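Local coordinates for protein aldehyde dehydrogenase (Bartonella henselae, PDB 3I44) that probably oxidises aldehydes to the corresponding carboxylic acids with a nicotinamide adenine dinucleotide cofactor (NAD or NADP), as other members of the aldehyde dehydrogenase family do, at residues A[86-91]-A[137-142]; A[92-97]-A[181-186]; A[477-480]-A[486-489]; A[77-82]-A[215-220]; A[176-181]-A[205-210]. The protein carries 1 engineered substitution. All blocks are in the same frame, centred on the assembly; numbering follows the deposited sequence.

Contact 1. Residues A[86-91]-A[137-142]; sequences ERLGFV and KAYKEF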
# COMPACT_ATOMS: atom_id res chain seq x y z
N GLU A 86 -13.56 24.76 6.70
CA GLU A 86 -14.76 24.27 7.39
C GLU A 86 -14.51 22.91 8.08
O GLU A 86 -14.98 22.68 9.17
CB GLU A 86 -15.88 24.03 6.41
CG GLU A 86 -16.53 25.24 5.71
CD GLU A 86 -17.39 24.74 4.52
OE1 GLU A 86 -17.03 25.03 3.35
OE2 GLU A 86 -18.35 23.96 4.77
N ARG A 87 -13.81 22.00 7.41
CA ARG A 87 -13.40 20.73 8.01
C ARG A 87 -12.53 20.89 9.25
O ARG A 87 -12.75 20.20 10.24
CB ARG A 87 -12.63 19.86 7.01
CG ARG A 87 -13.43 19.39 5.81
CD ARG A 87 -12.48 18.67 4.86
NE ARG A 87 -12.97 18.65 3.50
CZ ARG A 87 -12.28 18.28 2.45
NH1 ARG A 87 -11.01 17.91 2.56
NH2 ARG A 87 -12.87 18.28 1.25
N LEU A 88 -11.54 21.78 9.21
CA LEU A 88 -10.77 22.07 10.40
C LEU A 88 -11.67 22.60 11.53
O LEU A 88 -11.49 22.24 12.69
CB LEU A 88 -9.67 23.05 10.11
CG LEU A 88 -8.73 23.40 11.26
CD1 LEU A 88 -7.98 22.17 11.70
CD2 LEU A 88 -7.76 24.53 10.81
N GLY A 89 -12.64 23.44 11.19
CA GLY A 89 -13.57 23.97 12.20
C GLY A 89 -14.37 22.86 12.87
O GLY A 89 -14.61 22.91 14.08
N PHE A 90 -14.78 21.85 12.10
CA PHE A 90 -15.43 20.70 12.73
C PHE A 90 -14.51 19.93 13.68
O PHE A 90 -14.93 19.50 14.74
CB PHE A 90 -16.01 19.73 11.71
CG PHE A 90 -17.33 20.18 11.13
CD1 PHE A 90 -18.49 20.18 11.92
CD2 PHE A 90 -17.42 20.59 9.80
CE1 PHE A 90 -19.70 20.60 11.40
CE2 PHE A 90 -18.64 21.00 9.26
CZ PHE A 90 -19.78 21.00 10.05
N VAL A 91 -13.27 19.74 13.27
CA VAL A 91 -12.29 19.03 14.11
C VAL A 91 -11.96 19.80 15.40
O VAL A 91 -11.83 19.22 16.47
CB VAL A 91 -11.04 18.68 13.30
CG1 VAL A 91 -9.88 18.13 14.22
CG2 VAL A 91 -11.46 17.66 12.22
N LYS A 137 -2.35 20.72 13.79
CA LYS A 137 -1.07 21.32 13.42
C LYS A 137 -0.63 20.88 12.03
O LYS A 137 -0.25 21.73 11.20
CB LYS A 137 0.03 21.02 14.45
CG LYS A 137 1.42 21.57 13.99
CD LYS A 137 2.49 21.45 15.07
CE LYS A 137 3.82 22.07 14.58
NZ LYS A 137 4.96 21.40 15.30
N ALA A 138 -0.67 19.56 11.76
CA ALA A 138 -0.28 19.04 10.45
C ALA A 138 -1.15 19.64 9.34
O ALA A 138 -0.64 20.07 8.33
CB ALA A 138 -0.32 17.48 10.40
N TYR A 139 -2.46 19.72 9.56
CA TYR A 139 -3.38 20.20 8.52
C TYR A 139 -3.07 21.63 8.11
O TYR A 139 -3.18 21.98 6.95
CB TYR A 139 -4.81 20.18 8.99
CG TYR A 139 -5.86 20.11 7.91
CD1 TYR A 139 -5.86 19.08 6.95
CD2 TYR A 139 -6.93 21.00 7.90
CE1 TYR A 139 -6.88 18.98 6.00
CE2 TYR A 139 -7.95 20.89 6.96
CZ TYR A 139 -7.93 19.88 6.03
OH TYR A 139 -8.95 19.78 5.09
N LYS A 140 -2.69 22.43 9.10
CA LYS A 140 -2.32 23.82 8.86
C LYS A 140 -1.07 23.92 7.98
O LYS A 140 -0.99 24.81 7.16
CB LYS A 140 -2.21 24.59 10.19
CG LYS A 140 -3.59 25.09 10.65
CD LYS A 140 -3.83 25.05 12.19
CE LYS A 140 -3.35 26.29 12.94
NZ LYS A 140 -3.51 26.13 14.43
N GLU A 141 -0.14 22.98 8.07
CA GLU A 141 1.00 22.92 7.15
C GLU A 141 0.75 22.27 5.78
O GLU A 141 1.61 22.29 4.92
CB GLU A 141 2.20 22.21 7.81
CG GLU A 141 2.70 22.90 9.10
CD GLU A 141 3.05 24.39 8.89
OE1 GLU A 141 4.17 24.69 8.39
OE2 GLU A 141 2.20 25.26 9.22
N PHE A 142 -0.42 21.66 5.59
CA PHE A 142 -0.66 20.85 4.40
C PHE A 142 -1.39 21.67 3.38
O PHE A 142 -2.22 22.48 3.73
CB PHE A 142 -1.50 19.63 4.78
CG PHE A 142 -1.97 18.81 3.63
CD1 PHE A 142 -1.11 17.97 2.98
CD2 PHE A 142 -3.32 18.81 3.27
CE1 PHE A 142 -1.56 17.18 1.92
CE2 PHE A 142 -3.77 18.04 2.23
CZ PHE A 142 -2.88 17.21 1.55

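Contact 2. Residues A[92-97]-A[181-186]; sequences EKILEI and KVIPAL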
# COMPACT_ATOMS: atom_id res chain seq x y z
N GLU A 92 -11.89 21.12 15.30
CA GLU A 92 -11.71 21.93 16.51
C GLU A 92 -12.90 21.81 17.44
O GLU A 92 -12.74 21.72 18.66
CB GLU A 92 -11.32 23.37 16.14
CG GLU A 92 -9.88 23.39 15.45
CD GLU A 92 -9.27 24.80 15.34
OE1 GLU A 92 -10.03 25.81 15.53
OE2 GLU A 92 -8.04 24.91 15.07
N LYS A 93 -14.10 21.77 16.88
CA LYS A 93 -15.32 21.59 17.66
C LYS A 93 -15.35 20.20 18.32
O LYS A 93 -15.68 20.06 19.50
CB LYS A 93 -16.54 21.80 16.76
CG LYS A 93 -17.90 21.83 17.52
CD LYS A 93 -17.77 22.74 18.76
CE LYS A 93 -18.95 23.63 19.01
NZ LYS A 93 -18.49 24.87 19.74
N ILE A 94 -14.93 19.18 17.58
CA ILE A 94 -14.84 17.84 18.11
C ILE A 94 -13.89 17.82 19.31
O ILE A 94 -14.20 17.24 20.32
CB ILE A 94 -14.39 16.85 17.02
CG1 ILE A 94 -15.54 16.60 16.02
CG2 ILE A 94 -13.85 15.52 17.67
CD1 ILE A 94 -15.06 15.82 14.71
N LEU A 95 -12.71 18.43 19.19
CA LEU A 95 -11.77 18.51 20.28
C LEU A 95 -12.38 19.18 21.52
O LEU A 95 -12.22 18.70 22.63
CB LEU A 95 -10.52 19.28 19.86
CG LEU A 95 -9.44 19.43 20.95
CD1 LEU A 95 -9.01 18.04 21.50
CD2 LEU A 95 -8.23 20.20 20.42
N GLU A 96 -13.04 20.32 21.30
CA GLU A 96 -13.70 21.05 22.39
C GLU A 96 -14.70 20.15 23.12
O GLU A 96 -14.69 20.11 24.34
CB GLU A 96 -14.39 22.30 21.88
CG GLU A 96 -15.33 22.88 22.89
CD GLU A 96 -15.96 24.17 22.46
OE1 GLU A 96 -16.10 24.42 21.25
OE2 GLU A 96 -16.35 24.92 23.35
N ILE A 97 -15.56 19.43 22.40
CA ILE A 97 -16.52 18.56 23.05
C ILE A 97 -15.82 17.34 23.67
O ILE A 97 -16.18 16.89 24.74
CB ILE A 97 -17.69 18.16 22.10
CG1 ILE A 97 -18.49 19.41 21.69
CG2 ILE A 97 -18.56 17.12 22.75
CD1 ILE A 97 -19.08 19.34 20.28
N LYS A 181 -7.76 7.37 13.20
CA LYS A 181 -8.40 7.05 11.94
C LYS A 181 -9.46 8.06 11.54
O LYS A 181 -9.47 8.47 10.41
CB LYS A 181 -9.02 5.65 12.01
CG LYS A 181 -7.95 4.57 12.20
CD LYS A 181 -8.60 3.18 12.10
CE LYS A 181 -7.66 2.12 12.61
NZ LYS A 181 -6.45 1.93 11.71
N VAL A 182 -10.33 8.46 12.45
CA VAL A 182 -11.50 9.26 12.07
C VAL A 182 -11.10 10.71 11.73
O VAL A 182 -11.64 11.30 10.81
CB VAL A 182 -12.55 9.29 13.19
CG1 VAL A 182 -13.62 10.32 12.88
CG2 VAL A 182 -13.16 7.88 13.39
N ILE A 183 -10.18 11.29 12.51
CA ILE A 183 -9.77 12.68 12.30
C ILE A 183 -9.09 12.90 10.95
O ILE A 183 -9.47 13.81 10.26
CB ILE A 183 -8.91 13.21 13.48
CG1 ILE A 183 -9.70 13.12 14.79
CG2 ILE A 183 -8.41 14.64 13.20
CD1 ILE A 183 -11.04 13.94 14.86
N PRO A 184 -8.09 12.08 10.56
CA PRO A 184 -7.49 12.39 9.24
C PRO A 184 -8.46 12.10 8.07
O PRO A 184 -8.39 12.77 7.03
CB PRO A 184 -6.23 11.50 9.19
CG PRO A 184 -6.46 10.43 10.20
CD PRO A 184 -7.30 11.07 11.28
N ALA A 185 -9.41 11.17 8.27
CA ALA A 185 -10.41 10.86 7.24
C ALA A 185 -11.35 12.05 7.05
O ALA A 185 -11.66 12.44 5.93
CB ALA A 185 -11.19 9.55 7.60
N LEU A 186 -11.80 12.65 8.15
CA LEU A 186 -12.52 13.92 8.11
C LEU A 186 -11.74 15.00 7.34
O LEU A 186 -12.23 15.58 6.36
CB LEU A 186 -12.86 14.37 9.53
CG LEU A 186 -13.93 13.50 10.22
CD1 LEU A 186 -14.13 13.94 11.69
CD2 LEU A 186 -15.27 13.46 9.39

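Contact 3. Residues A[477-480]-A[486-489]; sequences AREG and KEFL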
# COMPACT_ATOMS: atom_id res chain seq x y z
N ALA A 477 1.14 0.59 7.83
CA ALA A 477 0.41 1.83 8.05
C ALA A 477 1.32 2.92 8.64
O ALA A 477 2.28 2.64 9.34
CB ALA A 477 -0.72 1.57 8.95
N ARG A 478 1.00 4.17 8.34
CA ARG A 478 1.75 5.32 8.84
C ARG A 478 0.70 6.32 9.35
O ARG A 478 0.21 7.17 8.60
CB ARG A 478 2.62 5.88 7.72
CG ARG A 478 3.78 4.96 7.33
CD ARG A 478 4.92 5.02 8.35
NE ARG A 478 6.07 4.11 8.16
CZ ARG A 478 6.09 2.81 8.47
NH1 ARG A 478 4.98 2.17 8.88
NH2 ARG A 478 7.21 2.13 8.35
N GLU A 479 0.29 6.11 10.61
CA GLU A 479 -0.79 6.87 11.20
C GLU A 479 -0.24 8.11 11.90
O GLU A 479 0.88 8.11 12.36
CB GLU A 479 -1.59 6.00 12.17
CG GLU A 479 -2.36 4.86 11.46
CD GLU A 479 -3.55 4.31 12.24
OE1 GLU A 479 -4.62 4.09 11.63
OE2 GLU A 479 -3.45 4.16 13.47
N GLY A 480 -1.03 9.18 11.98
CA GLY A 480 -0.63 10.34 12.74
C GLY A 480 -0.02 11.45 11.89
O GLY A 480 0.66 11.20 10.88
N LYS A 486 -2.47 11.78 4.73
CA LYS A 486 -2.21 11.33 3.36
C LYS A 486 -2.67 9.89 3.07
O LYS A 486 -2.94 9.56 1.91
CB LYS A 486 -0.73 11.47 2.96
CG LYS A 486 -0.38 12.91 2.70
CD LYS A 486 1.11 13.16 2.61
CE LYS A 486 1.38 14.56 2.12
NZ LYS A 486 2.86 14.82 2.03
N GLU A 487 -2.73 9.03 4.08
CA GLU A 487 -3.29 7.71 3.86
C GLU A 487 -4.75 7.79 3.37
O GLU A 487 -5.24 6.84 2.78
CB GLU A 487 -3.23 6.85 5.13
CG GLU A 487 -1.83 6.47 5.63
CD GLU A 487 -1.87 5.29 6.62
OE1 GLU A 487 -2.70 5.30 7.56
OE2 GLU A 487 -1.06 4.36 6.44
N PHE A 488 -5.45 8.90 3.62
CA PHE A 488 -6.85 9.05 3.16
C PHE A 488 -7.01 9.88 1.86
O PHE A 488 -8.14 10.29 1.48
CB PHE A 488 -7.73 9.58 4.30
CG PHE A 488 -7.92 8.57 5.41
CD1 PHE A 488 -8.89 7.58 5.31
CD2 PHE A 488 -7.11 8.60 6.55
CE1 PHE A 488 -9.03 6.62 6.32
CE2 PHE A 488 -7.25 7.65 7.57
CZ PHE A 488 -8.21 6.67 7.45
N LEU A 489 -5.89 10.09 1.18
CA LEU A 489 -5.86 10.88 -0.08
C LEU A 489 -5.27 10.06 -1.21
O LEU A 489 -4.34 9.31 -0.98
CB LEU A 489 -4.97 12.13 0.11
CG LEU A 489 -5.55 13.09 1.16
CD1 LEU A 489 -4.56 14.19 1.60
CD2 LEU A 489 -6.84 13.68 0.60
O HOH W 1 -4.29 3.40 8.78

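Contact 4. Residues A[77-82]-A[215-220]; sequences QTWKTT and ALPSGV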
# COMPACT_ATOMS: atom_id res chain seq x y z
N GLN A 77 -20.81 12.97 -1.56
CA GLN A 77 -21.06 13.85 -2.68
C GLN A 77 -21.03 15.34 -2.28
O GLN A 77 -20.54 16.17 -3.04
CB GLN A 77 -22.40 13.47 -3.36
CG GLN A 77 -22.34 12.05 -4.04
CD GLN A 77 -21.17 11.92 -5.03
OE1 GLN A 77 -21.00 12.77 -5.91
NE2 GLN A 77 -20.35 10.87 -4.88
N THR A 78 -21.51 15.67 -1.09
CA THR A 78 -21.45 17.07 -0.62
C THR A 78 -20.31 17.34 0.37
O THR A 78 -19.79 18.45 0.38
CB THR A 78 -22.77 17.50 0.03
OG1 THR A 78 -23.15 16.51 0.99
CG2 THR A 78 -23.86 17.65 -1.01
N TRP A 79 -19.93 16.35 1.19
CA TRP A 79 -18.83 16.51 2.16
C TRP A 79 -17.46 16.75 1.48
O TRP A 79 -16.63 17.52 1.98
CB TRP A 79 -18.76 15.29 3.12
CG TRP A 79 -17.63 15.33 4.12
CD1 TRP A 79 -16.52 14.55 4.10
CD2 TRP A 79 -17.49 16.21 5.23
NE1 TRP A 79 -15.69 14.87 5.14
CE2 TRP A 79 -16.26 15.90 5.85
CE3 TRP A 79 -18.28 17.24 5.77
CZ2 TRP A 79 -15.80 16.57 7.01
CZ3 TRP A 79 -17.82 17.90 6.93
CH2 TRP A 79 -16.60 17.56 7.53
N LYS A 80 -17.24 16.10 0.34
CA LYS A 80 -15.99 16.29 -0.43
C LYS A 80 -15.81 17.71 -0.99
O LYS A 80 -14.71 18.08 -1.33
CB LYS A 80 -15.86 15.24 -1.56
CG LYS A 80 -16.73 15.52 -2.79
CD LYS A 80 -16.68 14.36 -3.80
CE LYS A 80 -17.16 14.76 -5.21
NZ LYS A 80 -18.64 15.07 -5.28
N THR A 81 -16.87 18.50 -1.04
CA THR A 81 -16.79 19.88 -1.50
C THR A 81 -16.68 20.93 -0.38
O THR A 81 -16.57 22.12 -0.66
CB THR A 81 -18.01 20.24 -2.37
OG1 THR A 81 -19.17 20.38 -1.54
CG2 THR A 81 -18.26 19.17 -3.42
N THR A 82 -16.70 20.51 0.89
CA THR A 82 -16.47 21.45 2.00
C THR A 82 -15.01 21.94 1.91
O THR A 82 -14.14 21.23 1.39
CB THR A 82 -16.69 20.81 3.33
OG1 THR A 82 -15.86 19.63 3.40
CG2 THR A 82 -18.20 20.45 3.52
N ALA A 215 -22.25 18.51 15.45
CA ALA A 215 -23.08 18.77 14.29
C ALA A 215 -22.40 18.43 12.96
O ALA A 215 -22.66 19.02 11.94
CB ALA A 215 -23.61 20.25 14.28
N LEU A 216 -21.56 17.41 12.98
CA LEU A 216 -20.99 16.87 11.76
C LEU A 216 -22.16 16.44 10.86
O LEU A 216 -23.10 15.80 11.34
CB LEU A 216 -20.09 15.68 12.12
CG LEU A 216 -18.96 15.28 11.20
CD1 LEU A 216 -17.90 16.40 11.04
CD2 LEU A 216 -18.39 13.99 11.71
N PRO A 217 -22.13 16.81 9.55
CA PRO A 217 -23.25 16.51 8.66
C PRO A 217 -23.63 15.04 8.60
O PRO A 217 -22.77 14.14 8.68
CB PRO A 217 -22.75 16.97 7.29
CG PRO A 217 -21.75 17.99 7.58
CD PRO A 217 -21.06 17.53 8.84
N SER A 218 -24.92 14.81 8.47
CA SER A 218 -25.46 13.45 8.42
C SER A 218 -24.77 12.53 7.40
O SER A 218 -24.63 12.85 6.22
CB SER A 218 -26.97 13.54 8.13
OG SER A 218 -27.61 14.25 9.19
N GLY A 219 -24.32 11.39 7.87
CA GLY A 219 -23.75 10.38 6.98
C GLY A 219 -22.24 10.45 6.82
O GLY A 219 -21.61 9.52 6.27
N VAL A 220 -21.63 11.55 7.28
CA VAL A 220 -20.17 11.69 7.19
C VAL A 220 -19.49 10.64 8.07
O VAL A 220 -18.53 9.97 7.64
CB VAL A 220 -19.75 13.11 7.57
CG1 VAL A 220 -18.23 13.26 7.61
CG2 VAL A 220 -20.39 14.13 6.56

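Contact 5. Residues A[176-181]-A[205-210]; sequences NQVTLK and MLFAEI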
# COMPACT_ATOMS: atom_id res chain seq x y z
N ASN A 176 -7.11 6.26 21.35
CA ASN A 176 -5.90 6.43 20.58
C ASN A 176 -6.18 5.99 19.11
O ASN A 176 -6.01 6.77 18.17
CB ASN A 176 -4.78 5.57 21.20
CG ASN A 176 -3.44 5.77 20.54
OD1 ASN A 176 -2.98 4.95 19.71
ND2 ASN A 176 -2.75 6.82 20.95
N GLN A 177 -6.69 4.76 18.96
CA GLN A 177 -6.87 4.13 17.67
C GLN A 177 -8.03 4.74 16.87
O GLN A 177 -7.89 4.92 15.66
CB GLN A 177 -6.97 2.60 17.88
CG GLN A 177 -5.67 2.02 18.51
CD GLN A 177 -5.87 0.79 19.42
OE1 GLN A 177 -6.95 0.59 20.01
NE2 GLN A 177 -4.83 -0.06 19.52
N VAL A 178 -9.12 5.13 17.52
CA VAL A 178 -10.23 5.78 16.84
C VAL A 178 -9.85 7.18 16.33
O VAL A 178 -10.11 7.50 15.17
CB VAL A 178 -11.50 5.87 17.73
CG1 VAL A 178 -12.54 6.81 17.14
CG2 VAL A 178 -12.08 4.46 17.97
N THR A 179 -9.21 7.99 17.17
CA THR A 179 -8.82 9.34 16.74
C THR A 179 -7.80 9.31 15.61
O THR A 179 -7.90 10.11 14.70
CB THR A 179 -8.31 10.23 17.91
OG1 THR A 179 -7.17 9.63 18.54
CG2 THR A 179 -9.39 10.44 18.93
N LEU A 180 -6.86 8.38 15.66
CA LEU A 180 -5.89 8.20 14.57
C LEU A 180 -6.54 7.89 13.22
O LEU A 180 -5.91 8.14 12.20
CB LEU A 180 -4.87 7.12 14.91
CG LEU A 180 -3.74 7.56 15.85
CD1 LEU A 180 -2.88 6.32 16.22
CD2 LEU A 180 -2.86 8.75 15.33
N LYS A 181 -7.76 7.37 13.20
CA LYS A 181 -8.40 7.05 11.94
C LYS A 181 -9.46 8.06 11.54
O LYS A 181 -9.47 8.47 10.41
CB LYS A 181 -9.02 5.65 12.01
CG LYS A 181 -7.95 4.57 12.20
CD LYS A 181 -8.60 3.18 12.10
CE LYS A 181 -7.66 2.12 12.61
NZ LYS A 181 -6.45 1.93 11.71
N MET A 205 -18.78 4.58 20.94
CA MET A 205 -20.17 5.08 20.91
C MET A 205 -20.26 6.47 21.53
O MET A 205 -20.97 7.33 21.03
CB MET A 205 -21.11 4.08 21.61
CG MET A 205 -21.14 2.78 20.83
SD MET A 205 -22.17 1.51 21.55
CE MET A 205 -23.82 2.15 21.16
N LEU A 206 -19.53 6.70 22.61
CA LEU A 206 -19.45 8.07 23.19
C LEU A 206 -18.76 9.03 22.19
O LEU A 206 -19.18 10.18 22.03
CB LEU A 206 -18.73 8.05 24.55
CG LEU A 206 -18.43 9.38 25.26
CD1 LEU A 206 -19.71 10.27 25.41
CD2 LEU A 206 -17.71 9.11 26.65
N PHE A 207 -17.72 8.57 21.50
CA PHE A 207 -17.07 9.37 20.47
C PHE A 207 -18.09 9.74 19.39
O PHE A 207 -18.12 10.89 18.92
CB PHE A 207 -15.87 8.65 19.87
CG PHE A 207 -15.08 9.48 18.92
CD1 PHE A 207 -14.16 10.41 19.39
CD2 PHE A 207 -15.23 9.34 17.56
CE1 PHE A 207 -13.41 11.20 18.52
CE2 PHE A 207 -14.48 10.11 16.67
CZ PHE A 207 -13.56 11.04 17.16
N ALA A 208 -18.95 8.78 19.05
CA ALA A 208 -20.06 9.05 18.14
C ALA A 208 -20.93 10.18 18.65
O ALA A 208 -21.29 11.05 17.88
CB ALA A 208 -20.91 7.79 17.90
N GLU A 209 -21.29 10.15 19.93
CA GLU A 209 -22.06 11.24 20.53
C GLU A 209 -21.33 12.57 20.48
O GLU A 209 -21.95 13.61 20.35
CB GLU A 209 -22.41 10.96 21.99
CG GLU A 209 -23.36 9.80 22.22
CD GLU A 209 -23.62 9.59 23.72
OE1 GLU A 209 -23.78 10.57 24.45
OE2 GLU A 209 -23.62 8.46 24.18
N ILE A 210 -20.01 12.55 20.67
CA ILE A 210 -19.20 13.76 20.53
C ILE A 210 -19.37 14.36 19.14
O ILE A 210 -19.65 15.56 19.01
CB ILE A 210 -17.76 13.50 20.92
CG1 ILE A 210 -17.70 13.27 22.43
CG2 ILE A 210 -16.82 14.71 20.57
CD1 ILE A 210 -16.42 12.57 22.95

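Contact 1. Residues A[86-91]-A[137-142]
Leu-88 and Tyr-139 mark the nearest backbone approach of two antiparallel helical segments, 86-91 and 137-141, whose axes come within 11.3 Å and whose N-to-C directions differ by 171°. The gap is too wide for small residues to fill, and Tyr-139 suits it by sending a long, flat side chain across. With CG anti to the backbone N (chi1 -157°), the ring runs alongside Leu-88, the two side chains passing each other in opposite senses. Leu-88 CB lies 4.1 Å from Tyr-139 CD2, approaching the ring obliquely, and Leu-88 CD1 is equally near that carbon. The other methyl of the leucine branch turns to the solvent-facing side of the contact, where Leu-88 CD2 meets Lys-140 CD at 4.2 Å. Here the lysine contributes its bent aliphatic chain and not its ammonium group.

Arg-87 stands at the phenol end. Its chain, extended from CG to NE, crosses the tyrosine at about a right angle, and Arg-87 CD sits 3.7 Å from Tyr-139 OH. The guanidinium and ring planes are 37° apart. Although Arg-87 NH1 is near the phenol oxygen, it is hydrogen-bonded to Leu-187 O, close to the C-terminal end of helix 174-188, while Arg-87 NE bonds Thr-82 OG1. Tyr-139 OH makes a weak bond to the same Leu-187 carbonyl. Across the two segments the attraction is therefore van der Waals contact, whereas the buried polar ends of Arg-87 and Tyr-139 are tied to a third helix; its C-terminal dipole probably adds to the hold on the arginine.

Contact 2. Residues A[92-97]-A[181-186]
Ile-94 carries one whole side of this buried contact, meeting Ile-183 with one branch and Leu-186 with the other. Its longer branch is stretched out (chi2 169°), which takes CD1 away from helix 84-100 and straight at the end of Leu-186. The two side chains meet tip to tip, with Ile-94 CD1 3.7 Å from Leu-186 CD1. The shorter branch, Ile-94 CG2, makes a looser contact of 4.3 Å with Ile-183 CD1. A beta-branched residue fits well here because its two arms can serve two partners one helical turn apart.

Helix 174-188, which bears Ile-183 and Leu-186, is the connection of a beta-alpha-beta crossover between the parallel strands 156-168 and 191-195, part of the Rossmann-like domain expected to hold the dinucleotide in this family. Helix 84-100 packs against this crossover helix through Ile-94. Between the two contacting residues lies Pro-184, whose nitrogen has no hydrogen to give to the preceding turn, and the helix kinks there.

Neighbouring elements complete the apolar surroundings: Ile-94 also touches Ala-214 and Leu-211, while Leu-186 rests on Val-220 and Met-192. On the exposed side of helix 84-100 the chemistry changes to charge, and Lys-93 NZ forms a salt bridge of 2.9 Å with Glu-96 OE1, reaching that oxygen from above the carboxylate plane.

Contact 3. Residues A[477-480]-A[486-489]
Arg-478 and Glu-487 are joined by the direct hydrogen bond of this contact. The backbone Arg-478 N donates to Glu-487 OE2 over 2.8 Å, and the bond is nearly straight, with an N-H...O angle of 168°. The amide nevertheless comes from well above the carboxylate plane, 58° out of it. Glutamate has the length for this task: its chain runs on extended beyond CG to place the carboxylate beside the loop, where Glu-487 OE2 also lies 3.3 Å from Ala-477 CA.

Both segments flank the short helix 481-486. Residues 486-489 form a type I beta turn, closed by Leu-489 N to Lys-486 O, which leads from that helix into strand 489-494. This strand pairs antiparallel with strand 156-168; in this family the C-terminal strand probably belongs to the oligomerisation arm.

Water may supply a second link. One molecule lies 2.8 Å from Glu-487 OE1 and near Glu-479 OE1, and could link the two carboxylates. Those like-charged oxygens are 4.7 Å from each other, and the salt bridge from Lys-181 to Glu-479 OE1 probably eases their repulsion.

The arginine side chain turns elsewhere. Bent at chi2 (-76°), it brings Arg-478 NH1 back to its neighbour Ala-477 O at 2.8 Å; NH1 also bonds Gly-470 O, the guanidinium makes a cation-pi contact with Tyr-467, and NE reaches Thr-491 OG1 of the second subunit.

Contact 4. Residues A[77-82]-A[215-220]
The loop that returns the chain from helix 202-213 to strand 221-223, within the Rossmann-like domain, lays Leu-216, Pro-217 and Val-220 against the indole of Trp-79, in the last part of helix 62-79. It starts at Ala-215, whose positive phi ends helix 202-213 in a Schellman motif, and then folds into a type II beta turn from Pro-217 to Val-220. Gly-219 occupies the third position of that turn with a phi of 93°, a conformation that suits a residue without a side chain.

Val-220 supplies the main contact. Its CG1 sits squarely over the five-membered ring of Trp-79, 3.8 Å from the centroid and only 11° off the normal, a CH-pi interaction. The second methyl, Val-220 CG2, shares the load further along, 3.8 Å from Trp-79 CE3. A compact branched residue can thus lay two methyls on a broad aromatic surface.

The six-membered ring meets the start of the loop. Pro-217 CD is 3.8 Å from Trp-79 CZ3, and Leu-216 CD1 is 3.9 Å from Trp-79 CH2, both approaching obliquely and with their side chains at about right angles to the indole. Leu-186 of helix 174-188 also touches Trp-79, Leu-216 and Val-220, uniting them in one apolar cluster.

The opposite face of the indole has Thr-82 OG1 near its rim. That hydroxyl, at the end of a type I turn beginning at Trp-79, donates to Trp-79 O over 2.7 Å, lying in the carbonyl plane.

Contact 5. Residues A[176-181]-A[205-210]
Phe-207 is the residue of 205-210 that meets 176-181, where it touches Val-178 and Thr-179. Before it in the chain, Met-205 and Leu-206 serve other surfaces: Met-205 packs on Trp-34, and Leu-206 on helix 102-113.

Phe-207 itself crosses the gap because its CG is anti to the backbone N (chi1 -174°). Val-178 CG1 lies over one face of the ring, displaced toward the rim, 4.0 Å from the centroid and 22° off the normal, which makes a CH-pi interaction. The closest carbon of the ring is Phe-207 CD2, 3.7 Å from Val-178 CG1. On the far part of the ring, Thr-179 CG2 approaches Phe-207 CE1 obliquely at 4.1 Å. Threonine suits this buried place since it offers the methyl to the ring while its hydroxyl bonds back to Met-175 O in its own helix.

Further on, Glu-209 forms a salt bridge with Arg-101, and Ile-210 turns to Met-105. Each of the two helices connects a pair of parallel strands, 156-168 to 191-195 and then 191-195 to 221-223, and their pairing is the packing of consecutive crossover helices in a Rossmann-like fold.

Contacts 1, 2 and 5 follow one another through shared helices: 84-100 serves contacts 1 and 2, whose centres are 9 Å apart, and 174-188 serves contacts 2 and 5, only 8 Å apart. Contact 4 closes a long loop of chain that encloses contacts 1, 2 and 5, and it touches contact 2 where Leu-186 CD2 lies 3.5 Å from Val-220 CG1. Contact 3 approaches from the other side of helix 174-188, joined by the 2.8 Å salt bridge between Lys-181 NZ and Glu-479 OE1, but stays about 20 Å from contact 4, centre to centre. The sodium ion is bound by Ile-46, Glu-112 and Ile-199, none of which belongs to these segments.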